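Local coordinates for protein endoglucanase EG-II (PDB 3QR3) that probably hydrolyses internal beta-1,4-glucosidic bonds of cellulose as an endoglucanase, using a catalytic domain of glycoside hydrolase family 5, at residues A168-G173 against T205-S210; P244-L249 against N281-V286; A256-T261 against C274-Y279. All coordinates share one frame; numbering follows the deposited sequence.

Contact 1: A168-G173 against T205-S210; sequences AIRNAG and TNPDGS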
loop_
_atom_site.group_PDB
_atom_site.type_symbol
_atom_site.label_atom_id
_atom_site.label_comp_id
_atom_site.label_asym_id
_atom_site.label_seq_id
_atom_site.Cartn_x
_atom_site.Cartn_y
_atom_site.Cartn_z
ATOM N N ALA A 168 -13.334 5.101 13.574
ATOM C CA ALA A 168 -14.411 5.182 12.591
ATOM C C ALA A 168 -14.591 3.863 11.850
ATOM O O ALA A 168 -15.716 3.431 11.588
ATOM C CB ALA A 168 -14.165 6.314 11.611
ATOM N N ILE A 169 -13.478 3.224 11.510
ATOM C CA ILE A 169 -13.536 1.999 10.729
ATOM C C ILE A 169 -14.207 0.893 11.547
ATOM O O ILE A 169 -15.064 0.176 11.046
ATOM C CB ILE A 169 -12.126 1.556 10.302
ATOM C CG1 ILE A 169 -11.544 2.555 9.296
ATOM C CG2 ILE A 169 -12.152 0.141 9.744
ATOM C CD1 ILE A 169 -10.128 2.245 8.875
ATOM N N ARG A 170 -13.817 0.775 12.811
ATOM C CA ARG A 170 -14.370 -0.246 13.694
ATOM C C ARG A 170 -15.851 0.007 14.003
ATOM O O ARG A 170 -16.663 -0.921 13.982
ATOM C CB ARG A 170 -13.559 -0.331 14.996
ATOM C CG ARG A 170 -12.104 -0.785 14.829
ATOM C CD ARG A 170 -11.978 -2.113 14.075
ATOM N NE ARG A 170 -10.605 -2.621 14.106
ATOM C CZ ARG A 170 -10.076 -3.455 13.213
ATOM N NH1 ARG A 170 -10.785 -3.886 12.177
ATOM N NH2 ARG A 170 -8.822 -3.847 13.346
ATOM N N ASN A 171 -16.188 1.263 14.301
ATOM C CA ASN A 171 -17.567 1.648 14.585
ATOM C C ASN A 171 -18.505 1.462 13.396
ATOM O O ASN A 171 -19.714 1.338 13.576
ATOM C CB ASN A 171 -17.640 3.104 15.065
ATOM C CG ASN A 171 -17.128 3.284 16.494
ATOM O OD1 ASN A 171 -16.847 2.320 17.200
ATOM N ND2 ASN A 171 -17.005 4.530 16.916
ATOM N N ALA A 172 -17.951 1.443 12.185
ATOM C CA ALA A 172 -18.762 1.232 10.985
ATOM C C ALA A 172 -19.045 -0.249 10.749
ATOM O O ALA A 172 -19.751 -0.610 9.809
ATOM C CB ALA A 172 -18.076 1.828 9.776
ATOM N N GLY A 173 -18.480 -1.107 11.590
ATOM C CA GLY A 173 -18.726 -2.537 11.476
ATOM C C GLY A 173 -17.574 -3.341 10.896
ATOM O O GLY A 173 -17.641 -4.571 10.841
ATOM N N THR A 205 -5.449 2.346 19.361
ATOM C CA THR A 205 -6.105 1.103 19.721
ATOM C C THR A 205 -7.477 0.982 19.090
ATOM O O THR A 205 -8.065 1.972 18.694
ATOM C CB THR A 205 -6.333 0.997 21.260
ATOM O OG1 THR A 205 -7.205 2.053 21.697
ATOM C CG2 THR A 205 -5.009 1.047 22.027
ATOM N N ASN A 206 -7.984 -0.244 19.036
ATOM C CA ASN A 206 -9.385 -0.502 18.737
ATOM C C ASN A 206 -10.237 0.006 19.898
ATOM O O ASN A 206 -9.723 0.210 20.995
ATOM C CB ASN A 206 -9.615 -2.007 18.582
ATOM C CG ASN A 206 -8.765 -2.622 17.478
ATOM O OD1 ASN A 206 -7.959 -3.524 17.722
ATOM N ND2 ASN A 206 -8.946 -2.138 16.264
ATOM N N PRO A 207 -11.542 0.194 19.666
ATOM C CA PRO A 207 -12.461 0.628 20.728
ATOM C C PRO A 207 -12.340 -0.194 22.008
ATOM O O PRO A 207 -12.478 0.373 23.097
ATOM C CB PRO A 207 -13.834 0.415 20.095
ATOM C CG PRO A 207 -13.585 0.678 18.615
ATOM C CD PRO A 207 -12.201 0.145 18.345
ATOM N N ASP A 208 -12.088 -1.495 21.890
ATOM C CA ASP A 208 -11.989 -2.353 23.074
ATOM C C ASP A 208 -10.652 -2.218 23.804
ATOM O O ASP A 208 -10.393 -2.939 24.760
ATOM C CB ASP A 208 -12.275 -3.828 22.723
ATOM C CG ASP A 208 -11.178 -4.468 21.866
ATOM O OD1 ASP A 208 -10.169 -3.797 21.558
ATOM O OD2 ASP A 208 -11.326 -5.657 21.502
ATOM N N GLY A 209 -9.804 -1.301 23.349
ATOM C CA GLY A 209 -8.508 -1.087 23.972
ATOM C C GLY A 209 -7.364 -1.959 23.468
ATOM O O GLY A 209 -6.207 -1.747 23.845
ATOM N N SER A 210 -7.671 -2.944 22.627
ATOM C CA SER A 210 -6.641 -3.826 22.063
ATOM C C SER A 210 -5.912 -3.165 20.891
ATOM O O SER A 210 -6.347 -2.127 20.392
ATOM C CB SER A 210 -7.255 -5.152 21.599
ATOM O OG SER A 210 -8.125 -4.958 20.489
#

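Contact 2: P244-L249 against N281-V286; sequences PLATWL and NQNSDV. With SO4 (sulfate ion), chain K.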
loop_
_atom_site.group_PDB
_atom_site.type_symbol
_atom_site.label_atom_id
_atom_site.label_comp_id
_atom_site.label_asym_id
_atom_site.label_seq_id
_atom_site.Cartn_x
_atom_site.Cartn_y
_atom_site.Cartn_z
ATOM N N PRO A 244 16.963 -3.421 13.044
ATOM C CA PRO A 244 16.494 -2.643 14.201
ATOM C C PRO A 244 14.974 -2.672 14.323
ATOM O O PRO A 244 14.443 -2.696 15.433
ATOM C CB PRO A 244 16.943 -1.218 13.882
ATOM C CG PRO A 244 18.029 -1.352 12.888
ATOM C CD PRO A 244 17.810 -2.628 12.140
ATOM N N LEU A 245 14.267 -2.654 13.197
ATOM C CA LEU A 245 12.808 -2.671 13.259
ATOM C C LEU A 245 12.299 -4.019 13.779
ATOM O O LEU A 245 11.405 -4.068 14.617
ATOM C CB LEU A 245 12.190 -2.342 11.894
ATOM C CG LEU A 245 10.662 -2.294 11.831
ATOM C CD1 LEU A 245 10.086 -1.386 12.932
ATOM C CD2 LEU A 245 10.214 -1.819 10.454
ATOM N N ALA A 246 12.864 -5.114 13.277
ATOM C CA ALA A 246 12.473 -6.447 13.741
ATOM C C ALA A 246 12.601 -6.570 15.263
ATOM O O ALA A 246 11.697 -7.070 15.942
ATOM C CB ALA A 246 13.308 -7.534 13.046
ATOM N N THR A 247 13.738 -6.124 15.784
ATOM C CA THR A 247 14.004 -6.164 17.217
ATOM C C THR A 247 12.938 -5.399 17.982
ATOM O O THR A 247 12.368 -5.911 18.950
ATOM C CB THR A 247 15.374 -5.547 17.534
ATOM O OG1 THR A 247 16.391 -6.296 16.855
ATOM C CG2 THR A 247 15.646 -5.561 19.052
ATOM N N TRP A 248 12.675 -4.171 17.536
ATOM C CA TRP A 248 11.663 -3.326 18.158
ATOM C C TRP A 248 10.276 -3.980 18.113
ATOM O O TRP A 248 9.574 -4.056 19.124
ATOM C CB TRP A 248 11.621 -1.945 17.491
ATOM C CG TRP A 248 10.649 -1.030 18.163
ATOM C CD1 TRP A 248 10.885 -0.247 19.254
ATOM C CD2 TRP A 248 9.275 -0.829 17.812
ATOM N NE1 TRP A 248 9.746 0.436 19.601
ATOM C CE2 TRP A 248 8.742 0.096 18.732
ATOM C CE3 TRP A 248 8.445 -1.337 16.807
ATOM C CZ2 TRP A 248 7.416 0.526 18.678
ATOM C CZ3 TRP A 248 7.126 -0.909 16.756
ATOM C CH2 TRP A 248 6.627 0.016 17.685
ATOM N N LEU A 249 9.892 -4.459 16.937
ATOM C CA LEU A 249 8.611 -5.126 16.775
ATOM C C LEU A 249 8.482 -6.321 17.703
ATOM O O LEU A 249 7.427 -6.555 18.298
ATOM C CB LEU A 249 8.446 -5.597 15.330
ATOM C CG LEU A 249 8.205 -4.496 14.285
ATOM C CD1 LEU A 249 8.273 -5.077 12.881
ATOM C CD2 LEU A 249 6.864 -3.810 14.525
ATOM N N ASN A 281 11.634 -12.789 5.295
ATOM C CA ASN A 281 11.160 -14.163 5.447
ATOM C C ASN A 281 11.729 -14.862 6.691
ATOM O O ASN A 281 11.058 -15.694 7.292
ATOM C CB ASN A 281 11.463 -14.980 4.194
ATOM C CG ASN A 281 10.478 -14.709 3.063
ATOM O OD1 ASN A 281 9.317 -14.342 3.296
ATOM N ND2 ASN A 281 10.934 -14.905 1.832
ATOM N N GLN A 282 12.961 -14.529 7.064
ATOM C CA GLN A 282 13.570 -15.085 8.282
ATOM C C GLN A 282 13.086 -14.398 9.551
ATOM O O GLN A 282 13.476 -14.786 10.662
ATOM C CB GLN A 282 15.091 -14.990 8.210
ATOM C CG GLN A 282 15.693 -15.905 7.146
ATOM C CD GLN A 282 17.177 -15.680 6.949
ATOM O OE1 GLN A 282 17.709 -14.627 7.289
ATOM N NE2 GLN A 282 17.848 -16.667 6.377
ATOM N N ASN A 283 12.259 -13.362 9.382
ATOM C CA ASN A 283 11.670 -12.650 10.511
ATOM C C ASN A 283 10.166 -12.522 10.341
ATOM O O ASN A 283 9.593 -11.442 10.530
ATOM C CB ASN A 283 12.309 -11.266 10.668
ATOM C CG ASN A 283 13.738 -11.345 11.172
ATOM O OD1 ASN A 283 13.986 -11.288 12.384
ATOM N ND2 ASN A 283 14.689 -11.497 10.248
ATOM N N SER A 284 9.530 -13.632 9.978
ATOM C CA SER A 284 8.116 -13.624 9.610
ATOM C C SER A 284 7.207 -13.606 10.817
ATOM O O SER A 284 5.989 -13.564 10.669
ATOM C CB SER A 284 7.773 -14.836 8.731
ATOM O OG SER A 284 7.971 -16.054 9.439
ATOM N N ASP A 285 7.787 -13.657 12.012
ATOM C CA ASP A 285 6.985 -13.474 13.218
ATOM C C ASP A 285 6.576 -12.002 13.377
ATOM O O ASP A 285 5.486 -11.700 13.850
ATOM C CB ASP A 285 7.708 -13.994 14.475
ATOM C CG ASP A 285 9.002 -13.249 14.769
ATOM O OD1 ASP A 285 9.773 -12.968 13.830
ATOM O OD2 ASP A 285 9.257 -12.963 15.958
ATOM N N VAL A 286 7.454 -11.092 12.971
ATOM C CA VAL A 286 7.152 -9.657 13.059
ATOM C C VAL A 286 6.785 -9.012 11.713
ATOM O O VAL A 286 6.082 -7.996 11.670
ATOM C CB VAL A 286 8.306 -8.877 13.732
ATOM C CG1 VAL A 286 8.540 -9.408 15.151
ATOM C CG2 VAL A 286 9.581 -8.988 12.911
HETATM S S SO4 K . 7.609 2.607 22.142
HETATM O O1 SO4 K . 7.156 3.341 20.973
HETATM O O2 SO4 K . 7.607 3.499 23.297
HETATM O O3 SO4 K . 6.693 1.487 22.378
HETATM O O4 SO4 K . 8.970 2.131 21.894
#

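Contact 3: A256-T261 against C274-Y279; sequences AILTET and CQQIQY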
loop_
_atom_site.group_PDB
_atom_site.type_symbol
_atom_site.label_atom_id
_atom_site.label_comp_id
_atom_site.label_asym_id
_atom_site.label_seq_id
_atom_site.Cartn_x
_atom_site.Cartn_y
_atom_site.Cartn_z
ATOM N N ALA A 256 4.565 -5.555 11.395
ATOM C CA ALA A 256 4.604 -4.547 10.340
ATOM C C ALA A 256 4.475 -5.214 8.978
ATOM O O ALA A 256 4.773 -6.400 8.822
ATOM C CB ALA A 256 5.903 -3.767 10.403
ATOM N N ILE A 257 4.028 -4.445 7.997
ATOM C CA ILE A 257 4.004 -4.896 6.618
ATOM C C ILE A 257 4.720 -3.853 5.770
ATOM O O ILE A 257 4.578 -2.655 6.001
ATOM C CB ILE A 257 2.563 -5.079 6.098
ATOM C CG1 ILE A 257 2.586 -5.563 4.646
ATOM C CG2 ILE A 257 1.770 -3.775 6.235
ATOM C CD1 ILE A 257 1.340 -6.312 4.226
ATOM N N LEU A 258 5.510 -4.321 4.812
ATOM C CA LEU A 258 6.211 -3.457 3.876
ATOM C C LEU A 258 5.335 -3.334 2.630
ATOM O O LEU A 258 5.322 -4.238 1.788
ATOM C CB LEU A 258 7.555 -4.097 3.507
ATOM C CG LEU A 258 8.478 -3.422 2.495
ATOM C CD1 LEU A 258 8.915 -2.051 2.978
ATOM C CD2 LEU A 258 9.691 -4.307 2.229
ATOM N N THR A 259 4.595 -2.230 2.523
ATOM C CA THR A 259 3.607 -2.074 1.452
ATOM C C THR A 259 4.155 -1.452 0.176
ATOM O O THR A 259 3.457 -1.406 -0.838
ATOM C CB THR A 259 2.407 -1.241 1.899
ATOM O OG1 THR A 259 2.876 -0.022 2.493
ATOM C CG2 THR A 259 1.582 -2.014 2.907
ATOM N N GLU A 260 5.388 -0.958 0.225
ATOM C CA GLU A 260 6.063 -0.530 -0.999
ATOM C C GLU A 260 7.547 -0.830 -0.937
ATOM O O GLU A 260 8.240 -0.425 -0.002
ATOM C CB GLU A 260 5.867 0.969 -1.268
ATOM C CG GLU A 260 4.545 1.326 -1.929
ATOM C CD GLU A 260 4.492 2.771 -2.403
ATOM O OE1 GLU A 260 5.562 3.347 -2.709
ATOM O OE2 GLU A 260 3.372 3.326 -2.482
ATOM N N THR A 261 8.026 -1.550 -1.938
ATOM C CA THR A 261 9.449 -1.762 -2.102
ATOM C C THR A 261 9.657 -2.139 -3.557
ATOM O O THR A 261 8.728 -2.603 -4.213
ATOM C CB THR A 261 10.002 -2.836 -1.131
ATOM O OG1 THR A 261 11.433 -2.832 -1.179
ATOM C CG2 THR A 261 9.488 -4.236 -1.468
ATOM N N CYS A 274 16.737 -9.608 -3.186
ATOM C CA CYS A 274 16.602 -10.970 -2.714
ATOM C C CYS A 274 17.140 -11.090 -1.286
ATOM O O CYS A 274 16.568 -11.800 -0.477
ATOM C CB CYS A 274 17.245 -11.972 -3.680
ATOM S SG CYS A 274 16.230 -12.239 -5.192
ATOM N N GLN A 275 18.219 -10.376 -0.980
ATOM C CA GLN A 275 18.723 -10.306 0.391
ATOM C C GLN A 275 17.685 -9.682 1.316
ATOM O O GLN A 275 17.461 -10.167 2.416
ATOM C CB GLN A 275 20.034 -9.516 0.452
ATOM C CG GLN A 275 21.183 -10.250 -0.222
ATOM C CD GLN A 275 22.443 -9.422 -0.334
ATOM O OE1 GLN A 275 22.449 -8.224 -0.046
ATOM N NE2 GLN A 275 23.524 -10.058 -0.767
ATOM N N GLN A 276 17.044 -8.611 0.856
ATOM C CA GLN A 276 16.046 -7.935 1.665
ATOM C C GLN A 276 14.887 -8.873 1.980
ATOM O O GLN A 276 14.485 -9.018 3.137
ATOM C CB GLN A 276 15.516 -6.683 0.953
ATOM C CG GLN A 276 14.594 -5.849 1.856
ATOM C CD GLN A 276 13.949 -4.693 1.120
ATOM O OE1 GLN A 276 12.983 -4.873 0.376
ATOM N NE2 GLN A 276 14.475 -3.500 1.327
ATOM N N ILE A 277 14.356 -9.499 0.938
ATOM C CA ILE A 277 13.222 -10.403 1.064
ATOM C C ILE A 277 13.571 -11.593 1.950
ATOM O O ILE A 277 12.750 -12.051 2.746
ATOM C CB ILE A 277 12.782 -10.924 -0.318
ATOM C CG1 ILE A 277 12.343 -9.756 -1.199
ATOM C CG2 ILE A 277 11.645 -11.931 -0.180
ATOM C CD1 ILE A 277 11.248 -8.920 -0.588
ATOM N N GLN A 278 14.792 -12.097 1.809
ATOM C CA GLN A 278 15.198 -13.239 2.607
ATOM C C GLN A 278 15.158 -12.874 4.091
ATOM O O GLN A 278 14.702 -13.663 4.918
ATOM C CB GLN A 278 16.591 -13.734 2.220
ATOM C CG GLN A 278 17.034 -14.917 3.077
ATOM C CD GLN A 278 18.493 -15.283 2.880
ATOM O OE1 GLN A 278 18.876 -16.441 3.045
ATOM N NE2 GLN A 278 19.317 -14.297 2.529
ATOM N N TYR A 279 15.622 -11.670 4.418
ATOM C CA TYR A 279 15.632 -11.237 5.809
ATOM C C TYR A 279 14.215 -11.083 6.354
ATOM O O TYR A 279 13.948 -11.410 7.512
ATOM C CB TYR A 279 16.448 -9.952 6.008
ATOM C CG TYR A 279 16.596 -9.605 7.485
ATOM C CD1 TYR A 279 17.562 -10.228 8.273
ATOM C CD2 TYR A 279 15.754 -8.676 8.092
ATOM C CE1 TYR A 279 17.690 -9.930 9.627
ATOM C CE2 TYR A 279 15.875 -8.366 9.447
ATOM C CZ TYR A 279 16.847 -9.002 10.206
ATOM O OH TYR A 279 16.970 -8.704 11.538
#

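Contact 1: A168-G173 against T205-S210
Arg170 meets the loop residues Asn206 and Pro207 along most of its length. Its CB lies 3.6 Å from CD of Pro207, so the contact begins as plain carbon packing. CG of Arg170 is also 3.6 Å from that CD. The proline ring lies roughly perpendicular to the arginine chain here. A bend at the second torsion (chi2 -54°) turns the rest of the side chain toward Asn206, which it meets at a slant. CD of Arg170 then lies 3.7 Å from the atom modelled as ND2 of Asn206. NE comes closer, with 2.8 Å between Arg170 NE and Asn206 ND2. The asparagine atom sits at the edge of the guanidinium, in its plane, while the planes of the two groups are 49° apart. Two nitrogens face each other in this model, and the amide is probably turned over, so the nature of the pairing stays open. At the tip, Arg170 NH1 donates to the backbone oxygens of Ala174 and Gln177. NH2 is hydrogen-bonded too, which helps fix the rotation of the buried charged group.

Asn171, exposed on the helix, adds a lighter touch. Its OD1 is 3.9 Å from CG of Pro207, and the asparagine and proline side chains point in opposed directions where they pass.

The loop has its own bracing. Asn206 to Gly209 form a type I beta turn. Asp208 OD1 takes two bonds from Ser210, at 2.6 Å from OG and 2.8 Å from the backbone N, the latter making an Asx turn. Gly173 ends the helix in a Schellman motif. The arrangement belongs to the outer layer of a TIM barrel: the C-terminal end of helix 155-171 packs on the loop that leads into strand 214-219.

Contact 2: P244-L249 against N281-V286
Val286 packs against Leu249 and Ala246, and this apolar group makes up most of the contact. CB of Val286 lies 3.7 Å from CB of Leu249. The two side chains are set obliquely to each other. The valine methyls divide the helix surface between them. CG1 lies against Leu249, 3.8 Å from its CB. CG2 faces Ala246 instead, 3.9 Å from its CA and a little farther from its CB. This split follows from the valine torsion (chi1 -60°), which sets CG1 beside the backbone N. The leucine also reaches the backbone, with CD1 3.8 Å from O of Val286. All these residues are buried.

Polar groups border the patch but make no hydrogen bond across it. Asn283 OD1 rests 3.9 Å from CB of Ala246, a van der Waals contact. The amide is held by other partners: OD1 accepts from Arg250 NH2, and ND2 donates to O of Tyr279. Asp285 OD2 forms a salt bridge with Arg250 NE. Arg250, one residue beyond Leu249, therefore ties the same loop to the helix through two polar links.

The ion contact is on another side of the helix. CB of Trp248 leaves the helix away from the loop, and CG is anti to the backbone N (chi1 -177°). Its NE1 donates to O4 of a sulfate ion at 3.0 Å, with an N-H...O angle of 163°. The sulfur lies in the plane of the indole, at its edge. The sulfate probably comes from the crystallisation liquor.

Helix 238-251 thus faces the loop that links helix 267-281 to strand 287-296. Tyr287 at the start of that strand extends the packing on Leu245, Ala246 and Leu249, while the Trp248 ring meets Phe216 of strand 214-219.

Contact 3: A256-T261 against C274-Y279
Gln276 reaches from its helix to Thr261 and Leu258 on the preceding strand. Beyond CG its chain stays stretched out. With CG anti to the backbone N (chi1 -173°), the amide is carried across the gap between the backbones. The gap is wide: the nearest CA atoms, those of Thr261 and Gln276, are 9.8 Å apart.

The side chains of Thr261 and Gln276 pass in opposed directions. The closest atoms are Thr261 OG1 and the atom modelled as Gln276 OE1, at 3.0 Å. The hydroxyl is turned anti to its own backbone N (chi1 -170°), and it is hydrogen-bonded to O of Lys220. The amide of Gln276 is probably turned over in the model. A flipped amide could make the close pair a hydrogen bond, but the present coordinates do not settle the matter. The threonine methyl takes a smaller part, with CG2 4.0 Å from the atom modelled as OE1 of Gln276.

Leu258 lies obliquely to the glutamine. One branch does the touching: CD2 is 3.8 Å from the modelled OE1 of Gln276. The amide end is therefore flanked by a hydroxyl and a methyl group. Phe242 of helix 238-251 touches both Leu258 and Gln276, and Leu222 touches both Thr261 and Gln276. The three contacting residues are buried, and the amide lies close to Asn237 and Thr261 OG1 as well as to these apolar groups.

On the helix, Cys274 is bonded to Cys324 in a disulfide.

The pairing is that of a strand and its following helix in a beta-alpha-beta unit. Strand 256-261 and strand 287-296 are the seventh and eighth strands of the TIM barrel, and helix 267-281 lies in the connection between them.

How the contacts relate
From the N terminus, contact 1 comes first. It closes the loop from helix 155-171 through strand 179-182 and helix 197-201 to the approach of strand 214-219. Contacts 2 and 3 follow later in the chain. Contact 2 opens on helix 238-251 and closes just before strand 287-296. Contact 3 lies within that span and joins strand 256-261 to helix 267-281. These two touch: Val286 O and Ala256 N, 2.9 Å apart, probably form a hydrogen bond, and Leu249 packs on Ala256. Contact 1 stands apart, its centre about 26 Å from that of contact 2. Contacts 1 and 2 join outer helices to loops leading into barrel strands; contact 3 joins helix to strand directly.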